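CBS domain protein (Porphyromonas gingivalis, PDB 2NQW) is of unknown function, may bind flavin adenine dinucleotide as its family is thought to, and is represented here by its transporter associated domain. Local coordinates at residues S24-D27 with V28-Y31; Q78-K81 with R82-I85. One frame throughout, in Å; residues are numbered along the deposited sequence.

Interaction 1: residues S24-D27 with V28-Y31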
ATOM      1  N   SER A  24       7.352   4.500   2.938  1.00  9.55           N
ATOM      2  CA  SER A  24       6.916   4.383   4.320  1.00  9.41           C
ATOM      3  C   SER A  24       5.411   4.698   4.433  1.00  9.19           C
ATOM      4  O   SER A  24       4.860   5.497   3.667  1.00  9.17           O
ATOM      5  CB  SER A  24       7.719   5.326   5.199  1.00 10.24           C
ATOM      6  OG  SER A  24       7.406   6.678   4.898  1.00 11.61           O
ATOM      7  N   LEU A  25       4.751   4.114   5.421  1.00  9.43           N
ATOM      8  CA  LEU A  25       3.363   4.489   5.678  1.00  8.94           C
ATOM      9  C   LEU A  25       3.240   5.968   6.006  1.00  9.02           C
ATOM     10  O   LEU A  25       2.266   6.603   5.611  1.00  9.53           O
ATOM     11  CB  LEU A  25       2.741   3.636   6.798  1.00  9.71           C
ATOM     12  CG  LEU A  25       2.615   2.131   6.452  1.00  9.33           C
ATOM     13  CD1 LEU A  25       1.857   1.460   7.592  1.00 10.93           C
ATOM     14  CD2 LEU A  25       1.848   1.974   5.160  1.00 10.85           C
ATOM     15  N   SER A  26       4.230   6.519   6.720  0.50  9.26           N
ATOM     16  CA  SER A  26       4.298   7.981   6.955  0.50  9.61           C
ATOM     17  C   SER A  26       4.171   8.738   5.650  0.50  8.96           C
ATOM     18  O   SER A  26       3.376   9.680   5.534  0.50  9.35           O
ATOM     19  CB  SER A  26       5.636   8.350   7.620  0.50  9.32           C
ATOM     20  OG  SER A  26       5.519   8.139   9.020  0.50 11.64           O
ATOM     21  N   ASP A  27       4.985   8.353   4.672  1.00  9.13           N
ATOM     22  CA  ASP A  27       5.002   9.057   3.400  1.00  9.76           C
ATOM     23  C   ASP A  27       3.723   8.818   2.610  1.00  8.83           C
ATOM     24  O   ASP A  27       3.264   9.719   1.914  1.00  9.20           O
ATOM     25  CB  ASP A  27       6.229   8.711   2.574  1.00 10.22           C
ATOM     26  CG  ASP A  27       7.495   9.380   3.118  1.00 11.80           C
ATOM     27  OD1 ASP A  27       7.402  10.222   4.059  1.00 13.03           O
ATOM     28  OD2 ASP A  27       8.574   9.035   2.612  1.00 13.24           O
ATOM     29  N   VAL A  28       3.132   7.623   2.695  1.00  8.43           N
ATOM     30  CA  VAL A  28       1.829   7.428   2.054  1.00  8.05           C
ATOM     31  C   VAL A  28       0.797   8.396   2.661  1.00  7.96           C
ATOM     32  O   VAL A  28       0.024   9.038   1.924  1.00  8.91           O
ATOM     33  CB  VAL A  28       1.325   5.961   2.178  1.00  8.74           C
ATOM     34  CG1 VAL A  28      -0.065   5.808   1.577  1.00  9.86           C
ATOM     35  CG2 VAL A  28       2.303   4.978   1.465  1.00  9.56           C
ATOM     36  N   ARG A  29       0.751   8.499   3.991  1.00  8.90           N
ATOM     37  CA  ARG A  29      -0.203   9.405   4.612  1.00  9.21           C
ATOM     38  C   ARG A  29       0.083  10.839   4.225  1.00  8.75           C
ATOM     39  O   ARG A  29      -0.842  11.627   4.011  1.00  9.24           O
ATOM     40  CB  ARG A  29      -0.179   9.263   6.141  1.00  9.36           C
ATOM     41  CG  ARG A  29      -0.674   7.893   6.636  1.00  9.54           C
ATOM     42  CD  ARG A  29      -0.933   7.905   8.142  1.00 11.41           C
ATOM     43  NE  ARG A  29       0.302   8.157   8.872  1.00 12.99           N
ATOM     44  CZ  ARG A  29       1.158   7.245   9.324  1.00 14.11           C
ATOM     45  NH1 ARG A  29       0.899   5.938   9.236  1.00 12.51           N
ATOM     46  NH2 ARG A  29       2.297   7.645   9.913  1.00 16.63           N
ATOM     47  N   HIS A  30       1.370  11.186   4.109  1.00  8.54           N
ATOM     48  CA  HIS A  30       1.767  12.544   3.674  1.00  8.33           C
ATOM     49  C   HIS A  30       1.234  12.840   2.270  1.00  9.03           C
ATOM     50  O   HIS A  30       0.558  13.858   2.051  1.00 10.18           O
ATOM     51  CB  HIS A  30       3.295  12.648   3.681  1.00  8.97           C
ATOM     52  CG  HIS A  30       3.829  13.886   3.049  1.00  9.76           C
ATOM     53  ND1 HIS A  30       3.830  15.096   3.703  1.00 11.92           N
ATOM     54  CD2 HIS A  30       4.310  14.114   1.805  1.00 10.77           C
ATOM     55  CE1 HIS A  30       4.326  16.020   2.889  1.00 12.10           C
ATOM     56  NE2 HIS A  30       4.628  15.452   1.729  1.00 12.20           N
ATOM     57  N   TYR A  31       1.516  11.950   1.313  1.00  8.73           N
ATOM     58  CA  TYR A  31       1.168  12.239  -0.078  1.00  9.29           C
ATOM     59  C   TYR A  31      -0.331  12.097  -0.342  1.00  9.85           C
ATOM     60  O   TYR A  31      -0.836  12.747  -1.269  1.00 10.72           O
ATOM     61  CB  TYR A  31       1.969  11.332  -1.037  1.00 10.34           C
ATOM     62  CG  TYR A  31       3.408  11.809  -1.145  1.00 10.62           C
ATOM     63  CD1 TYR A  31       3.708  13.085  -1.649  1.00 13.12           C
ATOM     64  CD2 TYR A  31       4.469  11.006  -0.718  1.00 12.90           C
ATOM     65  CE1 TYR A  31       5.017  13.550  -1.746  1.00 14.00           C
ATOM     66  CE2 TYR A  31       5.805  11.481  -0.811  1.00 13.71           C
ATOM     67  CZ  TYR A  31       6.041  12.743  -1.329  1.00 13.54           C
ATOM     68  OH  TYR A  31       7.332  13.196  -1.441  1.00 16.86           O
TER
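Ser24 hands Val28 its carbonyl oxygen, Val28 N meeting Ser24 O at 2.9 Å in the first turn of helix 25-32. The same serine is the N-cap: its OG accepts from Asp27 N at 3.0 Å, satisfying an amide that has no earlier helical carbonyl to use. OG stands between its own N and carbonyl carbon (chi1 68°), which turns it back over the start of the helix, and a short hydroxyl side chain suits this place. The i to i+4 pattern of an alpha helix then takes over: Arg29 N donates to Leu25 O at 2.9 Å, His30 N to Ser26 O, and Tyr31 N to Asp27 O. Side chains also pack against these carbonyls, without hydrogen-bonding to them. The Arg29 chain, bent at chi3 (-63°), folds back and brings one face of its guanidinium above Leu25 O, which lies offset toward the rim of the group, while NH2 comes to 3.6 Å from Ser26 CA. Tyr31 brings CD2 obliquely to 3.2 Å from Asp27 O. Asp27, in the first turn, probably interacts favourably with the helix dipole. Buried Val28 rests CG2 3.4 Å from Ser24 O, and buried Leu25 packs on Val46.

Interaction 2: residues Q78-K81 with R82-I85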
ATOM      1  N   GLN A  78       3.433  -5.087  -9.176  1.00  9.82           N
ATOM      2  CA  GLN A  78       4.757  -5.502  -9.686  1.00 10.07           C
ATOM      3  C   GLN A  78       5.593  -6.064  -8.558  1.00  9.79           C
ATOM      4  O   GLN A  78       5.538  -5.563  -7.421  1.00 10.55           O
ATOM      5  CB  GLN A  78       5.521  -4.325 -10.294  1.00 11.46           C
ATOM      6  CG  GLN A  78       4.828  -3.697 -11.498  1.00 13.04           C
ATOM      7  CD  GLN A  78       5.742  -2.700 -12.171  1.00 16.17           C
ATOM      8  OE1 GLN A  78       6.857  -3.054 -12.608  1.00 19.06           O
ATOM      9  NE2 GLN A  78       5.296  -1.466 -12.259  1.00 18.60           N
HETATM   10  N   MSE A  79       6.391  -7.088  -8.898  1.00 10.55           N
HETATM   11  CA  MSE A  79       7.411  -7.622  -8.009  1.00 10.54           C
HETATM   12  C   MSE A  79       8.677  -7.791  -8.806  1.00 11.37           C
HETATM   13  O   MSE A  79       8.609  -7.968 -10.025  1.00 12.07           O
HETATM   14  CB  MSE A  79       7.028  -9.009  -7.462  1.00 10.28           C
HETATM   15  CG  MSE A  79       5.879  -8.941  -6.461  1.00 10.06           C
HETATM   16 SE   MSE A  79       5.490 -10.609  -5.582  1.00 14.44          SE
HETATM   17  CE  MSE A  79       7.140 -10.792  -4.586  1.00 11.05           C
ATOM     18  N   ASP A  80       9.817  -7.756  -8.124  1.00 11.30           N
ATOM     19  CA  ASP A  80      11.058  -8.271  -8.728  1.00 11.73           C
ATOM     20  C   ASP A  80      11.135  -9.757  -8.337  1.00 11.14           C
ATOM     21  O   ASP A  80      10.072 -10.369  -8.095  1.00 11.88           O
ATOM     22  CB  ASP A  80      12.278  -7.391  -8.392  1.00 12.90           C
ATOM     23  CG  ASP A  80      12.549  -7.251  -6.910  1.00 13.09           C
ATOM     24  OD1 ASP A  80      12.134  -8.128  -6.111  1.00 14.84           O
ATOM     25  OD2 ASP A  80      13.217  -6.238  -6.558  1.00 16.17           O
ATOM     26  N   LYS A  81      12.304 -10.377  -8.269  1.00 11.38           N
ATOM     27  CA  LYS A  81      12.282 -11.816  -8.017  1.00 10.27           C
ATOM     28  C   LYS A  81      11.796 -12.140  -6.606  1.00 10.59           C
ATOM     29  O   LYS A  81      11.256 -13.234  -6.389  1.00 12.35           O
ATOM     30  CB  LYS A  81      13.671 -12.406  -8.217  1.00 11.98           C
ATOM     31  CG  LYS A  81      13.993 -12.569  -9.724  1.00 12.10           C
ATOM     32  CD  LYS A  81      15.421 -13.055  -9.879  1.00 14.55           C
ATOM     33  CE  LYS A  81      15.857 -13.081 -11.341  1.00 16.38           C
ATOM     34  NZ  LYS A  81      15.084 -14.090 -12.112  1.00 19.20           N
ATOM     35  N   ARG A  82      11.946 -11.229  -5.660  1.00 10.99           N
ATOM     36  CA  ARG A  82      11.601 -11.518  -4.262  1.00 11.83           C
ATOM     37  C   ARG A  82      10.780 -10.483  -3.535  1.00 12.76           C
ATOM     38  O   ARG A  82      10.290 -10.786  -2.450  1.00 14.89           O
ATOM     39  CB  ARG A  82      12.865 -11.764  -3.404  1.00 12.93           C
ATOM     40  CG  ARG A  82      13.739 -12.908  -3.878  1.00 12.95           C
ATOM     41  CD  ARG A  82      13.051 -14.244  -3.656  1.00 13.49           C
ATOM     42  NE  ARG A  82      13.858 -15.335  -4.207  1.00 14.16           N
ATOM     43  CZ  ARG A  82      13.373 -16.542  -4.469  1.00 14.48           C
ATOM     44  NH1 ARG A  82      12.096 -16.830  -4.152  1.00 16.94           N
ATOM     45  NH2 ARG A  82      14.160 -17.481  -4.991  1.00 15.71           N
ATOM     46  N   ARG A  83      10.632  -9.277  -4.077  1.00 11.79           N
ATOM     47  CA  ARG A  83      10.039  -8.164  -3.299  0.50 12.33           C
ATOM     48  C   ARG A  83       8.883  -7.526  -4.029  1.00 11.29           C
ATOM     49  O   ARG A  83       8.928  -7.413  -5.266  1.00 11.38           O
ATOM     50  CB  ARG A  83      11.098  -7.058  -3.023  0.50 13.66           C
ATOM     51  CG  ARG A  83      12.434  -7.559  -2.499  0.50 16.23           C
ATOM     52  CD  ARG A  83      12.293  -8.263  -1.162  0.50 19.65           C
ATOM     53  NE  ARG A  83      13.591  -8.425  -0.514  0.50 23.65           N
ATOM     54  CZ  ARG A  83      14.162  -7.534   0.298  0.50 25.06           C
ATOM     55  NH1 ARG A  83      13.556  -6.393   0.605  0.50 26.85           N
ATOM     56  NH2 ARG A  83      15.353  -7.794   0.819  0.50 28.11           N
ATOM     57  N   ILE A  84       7.893  -7.074  -3.252  1.00 11.03           N
ATOM     58  CA  ILE A  84       6.874  -6.184  -3.800  1.00 10.80           C
ATOM     59  C   ILE A  84       7.505  -4.851  -4.154  1.00 11.58           C
ATOM     60  O   ILE A  84       8.074  -4.189  -3.274  1.00 13.66           O
ATOM     61  CB  ILE A  84       5.792  -5.923  -2.738  1.00 10.98           C
ATOM     62  CG1 ILE A  84       5.027  -7.220  -2.414  1.00 11.00           C
ATOM     63  CG2 ILE A  84       4.818  -4.861  -3.265  1.00 12.08           C
ATOM     64  CD1 ILE A  84       4.172  -7.091  -1.127  1.00 11.34           C
ATOM     65  N   ILE A  85       7.426  -4.457  -5.424  1.00 10.80           N
ATOM     66  CA  ILE A  85       7.988  -3.180  -5.847  1.00 12.38           C
ATOM     67  C   ILE A  85       6.922  -2.140  -6.212  1.00 10.93           C
ATOM     68  O   ILE A  85       7.246  -0.956  -6.210  1.00 11.46           O
ATOM     69  CB  ILE A  85       9.051  -3.330  -6.916  1.00 12.93           C
ATOM     70  CG1 ILE A  85       8.465  -3.795  -8.236  1.00 13.37           C
ATOM     71  CG2 ILE A  85      10.195  -4.241  -6.418  1.00 15.23           C
ATOM     72  CD1 ILE A  85       9.549  -3.943  -9.370  1.00 15.39           C
TER
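Met79, a selenomethionine, lays its side chain against the backbone of Arg83 and Ile84. CB lies 3.3 Å from Arg83 O; CG passes the same oxygen and approaches Ile84 CA. Beyond SE, a bend at chi3 (66°) carries CE toward the turn, to 3.7 Å from Arg83 C and 3.8 Å from Arg82 C. A long, flexible apolar side chain, here methionine in its selenium form, suits this face of the sheet, which it shares with Ile84 and where both side chains touch Pro61. Met79 and Ile84 form an antiparallel non-hydrogen-bonded pair near the end of the beta hairpin of strands 72-79 and 84-89. To either side of the pair lies a backbone bond: Ile85 N to Gln78 O at 3.0 Å joins the strands, and Asp80 N to Arg83 O, also 3.0 Å, closes the turn. Asp80 fastens that turn with its carboxylate. Its CG sits between the backbone N and carbonyl carbon (chi1 59°), holding OD1 over the loop, where it accepts from Arg83 N at 2.8 Å and, completing an Asx turn, from Arg82 N at 3.1 Å. OD2 lies 3.6 Å from Ile85 CG2, while Ile85 CG1 packs against Gln78 CB; the Gln78 amide NE2 bonds to Glu86.

Interaction 1 comes first along the chain, where it covers the N-cap and nearly all of helix 25-32, and interaction 2 follows near the chain's end, at the turn between strands 72-79 and 84-89. Their centres are 20 Å apart and their nearest atoms about 11 Å, so they do not touch. Both belong to the transporter associated domain. Strand 84-89 is the middle strand of the antiparallel sheet and pairs with strand 17-20, which precedes helix 25-32; Ile85 is backbone-bonded to Gly21, a few residues before Ser24. Strand 17-20 therefore connects the two regions through the sheet, the partly buried short helix following it in the chain and a strand of the exposed hairpin lying beside it.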